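Local coordinates for Spermidine/putrescine ABC transporter, periplasmic binding protein (Treponema pallidum, PDB 2V84), which probably binds polyamines such as spermidine and putrescine in the periplasm as the receptor component of an ABC transporter, at residues I247-A252 against L317-L322; P126-A131 against P254-S259; F292-T297 against P310-H315; A132-N137 against R146-F151. All blocks are in the same frame, centred on the assembly; numbering follows the deposited sequence.

Contact 1: residues I247-A252 against L317-L322; sequences IPQDVA and LERGTL
R319 reaches across to the backbone of Q249, its NH1 donating to Q249 O at 2.8 Å in a nearly straight bond (164° at the hydrogen). The acceptor lies in the guanidinium plane, at its edge, while the donor stands above the plane of the Q249 carbonyl. An extended chain from CG to NE carries the group there, and CD passes close to the same oxygen. The Q249 side chain, folded back at chi2 (-68°), crosses that of R319 at about a right angle. Its NE2 returns to I247 O at 2.8 Å and also bonds D316 O, so the amide is held from both sides of the contact; OE1 takes a bond from a water that in turn accepts from R319 N. In this periplasmic binding protein the pairing joins the loop between strands 243-246 and 254-260 to the turn before strand 321-322 and to its start. Beyond the arginine, A252 CA makes a CA-H...O contact with R319 O at 3.4 Å, and A252 CB meets T321 OG1 at 3.2 Å. T321 turns that hydroxyl beside its own backbone N (chi1 -64°). On the buried side, I247 CD1 approaches L317 CD2 loosely, at 4.5 Å.

Contact 2: residues P126-A131 against P254-S259; sequences PYYLGA and PVYVDS
A classic beta bulge interrupts the antiparallel pairing of strands 125-137 and 254-260, two neighbours in the mixed sheet at the middle of this binding protein. Y127 and Y128 share D258 as their partner: its carbonyl oxygen accepts from Y127 N at 2.7 Å and from Y128 N at 3.2 Å; the second donor stands above the carbonyl plane. Past the bulge the register is regular: D258 N returns a bond to Y128 O, and G130 and Y256 form a hydrogen-bonded pair. Between them L129 faces V257 in a non-hydrogen-bonded pair, and L129 CD2 reaches V255 CG1 at 3.5 Å. On the face carrying Y128 and D258, the Y256 side chain stands between its backbone N and carbonyl carbon (chi1 68°), which lays the ring against G130. G130 CA sits over that ring, 4.1 Å from its centroid, in a CH-pi contact, and G130 O lies over a face too, toward the rim. The D258 carboxylate bonds Y35 and a bound buffer molecule, MES, which may mark the ligand pocket. Y128 OH is hydrogen-bonded to Y312 OH, while Y256 OH lies in the plane of the Y128 ring, at its edge, 3.5 Å from CE2.

Contact 3: residues F292-T297 against P310-H315; sequences FGFPST and PYYSEH
G293 O receives the backbone N-H of Y311 at 2.8 Å, with an angle of 167° at the hydrogen, and P310 CA brings a CA-H...O contact to the same oxygen at 3.2 Å. The carbonyl belongs to the positive-phi glycine that directly follows helix 282-292, so the bond ties the exit of that helix to a later part of the long connection to strand 321-322. G293 CA and F292 O approach the Y311 ring obliquely, near CD2 and CE2; the Y311 ring also stacks on F232. P295 touches both P310, CB to CB at 3.8 Å, and the Y312 side chain, which it crosses at about a right angle. P295 CD stands over the face of the Y312 ring, 4.1 Å from the centroid, in a CH-pi contact. With chi1 at 51°, Y312 holds its ring alongside F294, the two side chains pointing the same way. Its hydroxyl, bonded to Y128 on strand 125-137, also touches the F294 ring, which itself stacks on Y128. Farther along, E314 sends OE1 into a salt bridge with K108, whose amine also bonds S296 O. The T297 and E314 side chains run antiparallel alongside each other, T297 CG2 meeting E314 CB at 3.8 Å.

Contact 4: residues A132-N137 against R146-F151; sequences AGIAVN and RTWSIF
I134 points its long branch into a cleft between two aromatic rings, those of W148 and F151. The terminal CD1 stands over one face of the indole, displaced toward the rim, 4.1 Å from the centroid of the six-membered ring in a CH-pi contact; its nearest ring atom is W148 CE3, at 3.7 Å. The isoleucine and tryptophan side chains meet at a slant, whereas I134 and F151 run past each other in opposite directions, with I134 CD1 lying 3.9 Å from F151 CE2. The branch gets there because CG1 is placed beside the backbone N (chi1 -55°) and CD1 continues outward in an extended chain (chi2 163°). The same methyl also rests on T147 O and on I150 CG2, the latter 3.9 Å away, so T147, W148, I150 and F151 all meet this one methyl.

The contact sets the last part of strand 125-137, where it pairs antiparallel with both 223-226 and 243-246 in the mixed sheet, against a short 3-10 turn on the way to strand 160-162. The turn lies over the sheet, and no hydrogen bond crosses between the segments. Two residues along the strand, V136 also points toward the turn and lays CG2 against I150 CD1 at 3.8 Å. I150 itself divides its branches: CG1, anti to the backbone N (chi1 -169°), leads to V136, while CG2 reaches I134 and covers part of a face of the F151 ring. W148 has its indole edge-to-face with H225, and its NE1 bonds S253 OG, in the loop that precedes strand 254-260.

Strand 125-137 comes first and serves two contacts in succession: 126-131 waits for its partner, while 132-137 closes a short loop almost at once on 146-151 as contact 4. That loop is nested inside the much longer one closed by contact 2, when the chain returns as strand 254-260. Contact 1 opens just before this, at 247-252, and closes at 317-322, so contacts 1 and 2 cross; T321 and V255 sit on neighbouring strands of one sheet. Contact 3 is nested within contact 1, closing the loop after helix 282-292, and it meets contact 2 through Y128 with Y312 and L129 with T297. P248 brings contact 1 against W148 of contact 4.

Contact 1: residues I247-A252 against L317-L322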
# COMPACT_ATOMS: atom_id res chain seq x y z
N ILE A 247 -13.16 3.35 1.36
CA ILE A 247 -12.25 4.26 0.69
C ILE A 247 -13.19 5.30 0.07
O ILE A 247 -14.07 4.93 -0.69
CB ILE A 247 -11.45 3.52 -0.41
CG1 ILE A 247 -10.64 2.37 0.19
CG2 ILE A 247 -10.58 4.52 -1.22
CD1 ILE A 247 -10.50 1.14 -0.71
N PRO A 248 -13.03 6.60 0.43
CA PRO A 248 -13.93 7.62 -0.07
C PRO A 248 -14.04 7.61 -1.60
O PRO A 248 -13.02 7.58 -2.30
CB PRO A 248 -13.29 8.92 0.43
CG PRO A 248 -12.63 8.48 1.72
CD PRO A 248 -12.04 7.16 1.38
N GLN A 249 -15.28 7.60 -2.10
CA GLN A 249 -15.56 7.38 -3.53
C GLN A 249 -15.95 8.65 -4.28
O GLN A 249 -16.06 8.64 -5.51
CB GLN A 249 -16.66 6.32 -3.69
CG GLN A 249 -16.30 4.92 -3.16
CD GLN A 249 -15.21 4.22 -3.96
OE1 GLN A 249 -15.33 4.00 -5.16
NE2 GLN A 249 -14.13 3.85 -3.29
N ASP A 250 -16.14 9.76 -3.54
CA ASP A 250 -16.57 11.02 -4.16
C ASP A 250 -15.40 11.86 -4.68
O ASP A 250 -15.60 12.92 -5.28
CB ASP A 250 -17.49 11.82 -3.22
CG ASP A 250 -16.76 12.40 -2.01
OD1 ASP A 250 -15.91 11.71 -1.40
OD2 ASP A 250 -17.08 13.57 -1.66
N VAL A 251 -14.18 11.37 -4.46
CA VAL A 251 -12.94 12.01 -4.87
C VAL A 251 -11.95 10.95 -5.37
O VAL A 251 -12.19 9.76 -5.17
CB VAL A 251 -12.28 12.83 -3.71
CG1 VAL A 251 -13.18 13.99 -3.28
CG2 VAL A 251 -11.95 11.93 -2.54
N ALA A 252 -10.86 11.38 -5.99
CA ALA A 252 -9.83 10.45 -6.47
C ALA A 252 -8.82 10.17 -5.37
O ALA A 252 -7.70 10.65 -5.39
CB ALA A 252 -9.14 11.01 -7.73
N LEU A 317 -11.39 0.75 -6.11
CA LEU A 317 -10.09 1.32 -6.45
C LEU A 317 -10.06 2.01 -7.81
O LEU A 317 -9.04 2.58 -8.21
CB LEU A 317 -9.02 0.23 -6.36
CG LEU A 317 -8.94 -0.18 -4.89
CD1 LEU A 317 -8.82 -1.64 -4.72
CD2 LEU A 317 -7.81 0.57 -4.21
N GLU A 318 -11.20 1.99 -8.50
CA GLU A 318 -11.28 2.49 -9.87
C GLU A 318 -11.16 4.01 -9.95
O GLU A 318 -10.38 4.54 -10.76
CB GLU A 318 -12.57 1.98 -10.52
CG GLU A 318 -12.58 0.46 -10.69
CD GLU A 318 -13.85 -0.08 -11.33
OE1 GLU A 318 -14.70 0.73 -11.78
OE2 GLU A 318 -13.98 -1.33 -11.40
N ARG A 319 -11.90 4.71 -9.09
CA ARG A 319 -11.98 6.18 -9.09
C ARG A 319 -10.74 6.85 -8.52
O ARG A 319 -10.51 8.05 -8.74
CB ARG A 319 -13.19 6.63 -8.28
CG ARG A 319 -14.51 6.25 -8.88
CD ARG A 319 -15.65 6.74 -8.04
NE ARG A 319 -16.90 6.68 -8.78
CZ ARG A 319 -18.00 7.34 -8.46
NH1 ARG A 319 -18.02 8.14 -7.40
NH2 ARG A 319 -19.09 7.21 -9.21
N GLY A 320 -9.96 6.08 -7.76
CA GLY A 320 -8.79 6.59 -7.05
C GLY A 320 -7.61 6.86 -7.95
O GLY A 320 -7.60 6.45 -9.10
N THR A 321 -6.60 7.54 -7.40
CA THR A 321 -5.41 7.91 -8.16
C THR A 321 -4.19 7.22 -7.60
O THR A 321 -3.89 7.34 -6.42
CB THR A 321 -5.17 9.46 -8.18
OG1 THR A 321 -6.26 10.10 -8.86
CG2 THR A 321 -3.88 9.84 -8.94
N LEU A 322 -3.49 6.50 -8.47
CA LEU A 322 -2.26 5.80 -8.10
C LEU A 322 -1.18 6.79 -7.69
O LEU A 322 -0.89 7.72 -8.44
CB LEU A 322 -1.77 4.95 -9.30
CG LEU A 322 -0.61 3.99 -9.02
CD1 LEU A 322 -1.12 2.86 -8.14
CD2 LEU A 322 0.03 3.45 -10.31
O HOH W 1 -13.63 3.31 -7.45

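Contact 2: residues P126-A131 against P254-S259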
# COMPACT_ATOMS: atom_id res chain seq x y z
N PRO A 126 3.75 -6.39 -10.82
CA PRO A 126 2.83 -6.08 -9.71
C PRO A 126 2.64 -7.18 -8.68
O PRO A 126 2.50 -8.35 -9.03
CB PRO A 126 1.49 -5.83 -10.43
CG PRO A 126 1.90 -5.32 -11.76
CD PRO A 126 3.15 -6.08 -12.13
N TYR A 127 2.59 -6.78 -7.41
CA TYR A 127 2.44 -7.67 -6.27
C TYR A 127 1.01 -7.50 -5.71
O TYR A 127 0.31 -8.49 -5.45
CB TYR A 127 3.49 -7.25 -5.24
CG TYR A 127 3.62 -8.12 -4.03
CD1 TYR A 127 2.69 -8.05 -3.00
CD2 TYR A 127 4.71 -8.98 -3.89
CE1 TYR A 127 2.82 -8.83 -1.89
CE2 TYR A 127 4.84 -9.78 -2.77
CZ TYR A 127 3.90 -9.70 -1.78
OH TYR A 127 4.04 -10.48 -0.64
N TYR A 128 0.58 -6.26 -5.52
CA TYR A 128 -0.76 -6.00 -5.01
C TYR A 128 -1.09 -4.54 -5.25
O TYR A 128 -0.21 -3.71 -5.27
CB TYR A 128 -0.92 -6.42 -3.51
CG TYR A 128 -2.32 -6.16 -3.03
CD1 TYR A 128 -3.39 -6.87 -3.57
CD2 TYR A 128 -2.59 -5.15 -2.10
CE1 TYR A 128 -4.70 -6.60 -3.19
CE2 TYR A 128 -3.90 -4.87 -1.73
CZ TYR A 128 -4.94 -5.59 -2.28
OH TYR A 128 -6.22 -5.32 -1.89
N LEU A 129 -2.37 -4.24 -5.47
CA LEU A 129 -2.85 -2.87 -5.63
C LEU A 129 -3.99 -2.70 -4.64
O LEU A 129 -4.94 -3.49 -4.67
CB LEU A 129 -3.37 -2.66 -7.06
CG LEU A 129 -3.77 -1.25 -7.53
CD1 LEU A 129 -3.65 -1.18 -9.01
CD2 LEU A 129 -5.21 -0.89 -7.08
N GLY A 130 -3.91 -1.70 -3.77
CA GLY A 130 -5.04 -1.45 -2.84
C GLY A 130 -5.06 0.01 -2.49
O GLY A 130 -4.47 0.83 -3.20
N ALA A 131 -5.73 0.35 -1.39
CA ALA A 131 -5.75 1.74 -0.95
C ALA A 131 -6.06 1.75 0.52
O ALA A 131 -6.82 0.91 1.03
CB ALA A 131 -6.79 2.56 -1.72
N PRO A 254 -6.05 8.56 -2.85
CA PRO A 254 -4.79 7.89 -3.17
C PRO A 254 -4.86 6.36 -3.12
O PRO A 254 -5.41 5.76 -2.18
CB PRO A 254 -3.80 8.40 -2.11
CG PRO A 254 -4.52 9.36 -1.25
CD PRO A 254 -5.97 9.41 -1.65
N VAL A 255 -4.28 5.74 -4.14
CA VAL A 255 -4.22 4.30 -4.33
C VAL A 255 -2.72 3.92 -4.41
O VAL A 255 -1.90 4.72 -4.83
CB VAL A 255 -5.03 3.89 -5.61
CG1 VAL A 255 -4.89 2.42 -5.94
CG2 VAL A 255 -6.52 4.22 -5.43
N TYR A 256 -2.35 2.72 -3.97
CA TYR A 256 -0.95 2.26 -4.09
C TYR A 256 -0.83 1.01 -4.93
O TYR A 256 -1.77 0.22 -5.01
CB TYR A 256 -0.29 2.05 -2.70
CG TYR A 256 -0.88 0.88 -1.93
CD1 TYR A 256 -0.51 -0.45 -2.23
CD2 TYR A 256 -1.79 1.10 -0.93
CE1 TYR A 256 -1.08 -1.52 -1.55
CE2 TYR A 256 -2.35 0.04 -0.23
CZ TYR A 256 -1.99 -1.26 -0.54
OH TYR A 256 -2.57 -2.30 0.15
N VAL A 257 0.31 0.84 -5.60
CA VAL A 257 0.66 -0.46 -6.19
C VAL A 257 2.06 -0.85 -5.70
O VAL A 257 3.00 -0.07 -5.83
CB VAL A 257 0.56 -0.50 -7.74
CG1 VAL A 257 1.37 0.65 -8.37
CG2 VAL A 257 1.00 -1.88 -8.25
N ASP A 258 2.16 -2.03 -5.10
CA ASP A 258 3.44 -2.65 -4.70
C ASP A 258 3.84 -3.69 -5.76
O ASP A 258 2.97 -4.31 -6.34
CB ASP A 258 3.24 -3.36 -3.36
CG ASP A 258 3.05 -2.39 -2.19
OD1 ASP A 258 3.67 -1.32 -2.21
OD2 ASP A 258 2.31 -2.73 -1.24
N SER A 259 5.15 -3.88 -5.99
CA SER A 259 5.68 -4.71 -7.09
C SER A 259 6.87 -5.50 -6.64
O SER A 259 7.61 -5.02 -5.80
CB SER A 259 6.19 -3.83 -8.23
OG SER A 259 5.11 -3.21 -8.88

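Contact 3: residues F292-T297 against P310-H315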
# COMPACT_ATOMS: atom_id res chain seq x y z
N PHE A 292 -5.30 -11.50 4.01
CA PHE A 292 -5.55 -10.12 4.41
C PHE A 292 -6.95 -9.59 4.13
O PHE A 292 -7.27 -8.45 4.48
CB PHE A 292 -4.53 -9.18 3.75
CG PHE A 292 -3.10 -9.54 4.04
CD1 PHE A 292 -2.54 -9.25 5.28
CD2 PHE A 292 -2.32 -10.16 3.07
CE1 PHE A 292 -1.22 -9.58 5.55
CE2 PHE A 292 -1.01 -10.48 3.32
CZ PHE A 292 -0.46 -10.20 4.57
N GLY A 293 -7.79 -10.39 3.48
CA GLY A 293 -9.13 -9.93 3.08
C GLY A 293 -9.10 -8.99 1.89
O GLY A 293 -9.94 -8.12 1.76
N PHE A 294 -8.09 -9.16 1.04
CA PHE A 294 -7.91 -8.36 -0.16
C PHE A 294 -8.78 -8.87 -1.30
O PHE A 294 -9.01 -10.09 -1.41
CB PHE A 294 -6.47 -8.50 -0.62
CG PHE A 294 -5.46 -7.82 0.23
CD1 PHE A 294 -5.78 -6.74 1.05
CD2 PHE A 294 -4.12 -8.21 0.13
CE1 PHE A 294 -4.78 -6.09 1.78
CE2 PHE A 294 -3.12 -7.56 0.83
CZ PHE A 294 -3.44 -6.51 1.67
N PRO A 295 -9.28 -7.96 -2.16
CA PRO A 295 -9.92 -8.38 -3.40
C PRO A 295 -8.86 -8.62 -4.46
O PRO A 295 -7.72 -8.18 -4.30
CB PRO A 295 -10.76 -7.16 -3.78
CG PRO A 295 -9.92 -6.00 -3.27
CD PRO A 295 -9.30 -6.49 -1.99
N SER A 296 -9.22 -9.32 -5.52
CA SER A 296 -8.25 -9.61 -6.56
C SER A 296 -8.16 -8.42 -7.52
O SER A 296 -8.66 -8.47 -8.63
CB SER A 296 -8.61 -10.91 -7.30
OG SER A 296 -7.53 -11.37 -8.10
N THR A 297 -7.49 -7.37 -7.07
CA THR A 297 -7.32 -6.15 -7.88
C THR A 297 -6.43 -6.32 -9.12
O THR A 297 -6.64 -5.64 -10.11
CB THR A 297 -6.78 -4.99 -7.03
OG1 THR A 297 -5.63 -5.45 -6.30
CG2 THR A 297 -7.83 -4.54 -6.05
N PRO A 310 -13.65 -10.29 0.47
CA PRO A 310 -12.78 -9.13 0.66
C PRO A 310 -13.40 -8.01 1.51
O PRO A 310 -14.62 -7.83 1.51
CB PRO A 310 -12.52 -8.63 -0.77
CG PRO A 310 -12.91 -9.76 -1.66
CD PRO A 310 -14.00 -10.48 -0.95
N TYR A 311 -12.54 -7.26 2.21
CA TYR A 311 -12.96 -6.13 3.05
C TYR A 311 -13.35 -4.91 2.24
O TYR A 311 -14.06 -4.04 2.72
CB TYR A 311 -11.87 -5.76 4.05
CG TYR A 311 -11.66 -6.82 5.11
CD1 TYR A 311 -12.75 -7.41 5.72
CD2 TYR A 311 -10.38 -7.23 5.49
CE1 TYR A 311 -12.59 -8.39 6.69
CE2 TYR A 311 -10.21 -8.22 6.47
CZ TYR A 311 -11.32 -8.78 7.06
OH TYR A 311 -11.20 -9.74 8.03
N TYR A 312 -12.86 -4.85 1.01
CA TYR A 312 -13.33 -3.89 0.03
C TYR A 312 -13.29 -4.57 -1.34
O TYR A 312 -12.62 -5.60 -1.49
CB TYR A 312 -12.50 -2.61 0.07
CG TYR A 312 -10.99 -2.78 -0.00
CD1 TYR A 312 -10.33 -2.77 -1.23
CD2 TYR A 312 -10.23 -2.92 1.16
CE1 TYR A 312 -8.93 -2.91 -1.30
CE2 TYR A 312 -8.81 -3.04 1.09
CZ TYR A 312 -8.18 -3.05 -0.14
OH TYR A 312 -6.79 -3.16 -0.23
N SER A 313 -14.03 -4.05 -2.32
CA SER A 313 -14.03 -4.65 -3.66
C SER A 313 -13.00 -3.97 -4.53
O SER A 313 -12.48 -2.92 -4.17
CB SER A 313 -15.42 -4.63 -4.32
OG SER A 313 -15.68 -3.39 -4.94
N GLU A 314 -12.68 -4.59 -5.67
CA GLU A 314 -11.68 -4.06 -6.60
C GLU A 314 -12.24 -2.83 -7.29
O GLU A 314 -11.49 -1.99 -7.78
CB GLU A 314 -11.24 -5.12 -7.63
CG GLU A 314 -12.37 -5.67 -8.49
CD GLU A 314 -11.93 -5.99 -9.92
OE1 GLU A 314 -10.76 -5.72 -10.28
OE2 GLU A 314 -12.77 -6.51 -10.69
N HIS A 315 -13.57 -2.74 -7.34
CA HIS A 315 -14.25 -1.62 -7.95
C HIS A 315 -14.11 -0.35 -7.11
O HIS A 315 -14.32 0.75 -7.61
CB HIS A 315 -15.72 -1.95 -8.18
CG HIS A 315 -15.94 -3.20 -8.98
ND1 HIS A 315 -15.68 -3.27 -10.33
CD2 HIS A 315 -16.39 -4.42 -8.61
CE1 HIS A 315 -15.96 -4.49 -10.76
NE2 HIS A 315 -16.40 -5.20 -9.74

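Contact 4: residues A132-N137 against R146-F151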
# COMPACT_ATOMS: atom_id res chain seq x y z
N ALA A 132 -5.47 2.73 1.20
CA ALA A 132 -5.86 3.05 2.57
C ALA A 132 -7.25 3.64 2.51
O ALA A 132 -7.68 4.17 1.49
CB ALA A 132 -4.89 4.04 3.20
N GLY A 133 -7.96 3.56 3.62
CA GLY A 133 -9.27 4.18 3.68
C GLY A 133 -9.55 4.59 5.11
O GLY A 133 -8.63 4.93 5.86
N ILE A 134 -10.82 4.58 5.48
CA ILE A 134 -11.24 5.05 6.79
C ILE A 134 -12.13 3.98 7.41
O ILE A 134 -13.02 3.47 6.74
CB ILE A 134 -12.06 6.38 6.68
CG1 ILE A 134 -11.26 7.45 5.91
CG2 ILE A 134 -12.49 6.90 8.07
CD1 ILE A 134 -12.12 8.62 5.40
N ALA A 135 -11.87 3.69 8.68
CA ALA A 135 -12.73 2.82 9.48
C ALA A 135 -13.55 3.69 10.42
O ALA A 135 -13.02 4.58 11.07
CB ALA A 135 -11.90 1.82 10.25
N VAL A 136 -14.85 3.42 10.52
CA VAL A 136 -15.70 4.18 11.42
C VAL A 136 -16.34 3.17 12.35
O VAL A 136 -16.80 2.14 11.88
CB VAL A 136 -16.81 4.95 10.70
CG1 VAL A 136 -17.73 5.60 11.72
CG2 VAL A 136 -16.20 6.06 9.81
N ASN A 137 -16.34 3.47 13.64
CA ASN A 137 -17.07 2.68 14.64
C ASN A 137 -18.53 3.17 14.62
O ASN A 137 -18.83 4.26 15.12
CB ASN A 137 -16.41 2.86 16.02
CG ASN A 137 -17.14 2.11 17.12
OD1 ASN A 137 -18.33 1.86 17.01
ND2 ASN A 137 -16.43 1.76 18.21
N ARG A 146 -19.33 9.53 4.09
CA ARG A 146 -18.22 8.62 3.80
C ARG A 146 -17.15 9.35 2.97
O ARG A 146 -16.96 9.09 1.78
CB ARG A 146 -18.73 7.38 3.07
CG ARG A 146 -19.59 6.47 3.92
CD ARG A 146 -19.73 5.07 3.26
NE ARG A 146 -20.48 4.12 4.09
CZ ARG A 146 -21.81 4.03 4.14
NH1 ARG A 146 -22.59 4.82 3.41
NH2 ARG A 146 -22.39 3.13 4.94
N THR A 147 -16.50 10.31 3.61
CA THR A 147 -15.63 11.27 2.94
C THR A 147 -14.46 11.62 3.87
O THR A 147 -14.56 11.43 5.08
CB THR A 147 -16.37 12.61 2.56
OG1 THR A 147 -16.73 13.32 3.76
CG2 THR A 147 -17.64 12.36 1.75
N TRP A 148 -13.39 12.16 3.30
CA TRP A 148 -12.23 12.61 4.10
C TRP A 148 -12.58 13.72 5.08
O TRP A 148 -11.86 13.94 6.05
CB TRP A 148 -11.09 13.08 3.18
CG TRP A 148 -10.55 11.94 2.34
CD1 TRP A 148 -10.78 11.74 1.01
CD2 TRP A 148 -9.75 10.83 2.79
NE1 TRP A 148 -10.17 10.57 0.61
CE2 TRP A 148 -9.53 10.00 1.67
CE3 TRP A 148 -9.19 10.47 4.02
CZ2 TRP A 148 -8.78 8.81 1.75
CZ3 TRP A 148 -8.45 9.30 4.11
CH2 TRP A 148 -8.23 8.48 2.96
N SER A 149 -13.62 14.50 4.78
CA SER A 149 -13.98 15.61 5.63
C SER A 149 -14.46 15.10 6.98
O SER A 149 -14.77 15.90 7.86
CB SER A 149 -15.02 16.48 4.95
OG SER A 149 -14.39 17.27 3.93
N ILE A 150 -14.52 13.78 7.16
CA ILE A 150 -14.90 13.22 8.47
C ILE A 150 -13.86 13.65 9.52
O ILE A 150 -14.15 13.77 10.71
CB ILE A 150 -15.03 11.67 8.42
CG1 ILE A 150 -15.70 11.16 9.70
CG2 ILE A 150 -13.66 10.99 8.14
CD1 ILE A 150 -16.38 9.80 9.55
N PHE A 151 -12.64 13.93 9.06
CA PHE A 151 -11.60 14.36 9.98
C PHE A 151 -11.71 15.82 10.45
O PHE A 151 -11.00 16.24 11.35
CB PHE A 151 -10.21 14.01 9.41
CG PHE A 151 -9.99 12.53 9.29
CD1 PHE A 151 -9.81 11.76 10.44
CD2 PHE A 151 -9.98 11.89 8.04
CE1 PHE A 151 -9.61 10.38 10.37
CE2 PHE A 151 -9.79 10.53 7.94
CZ PHE A 151 -9.61 9.76 9.11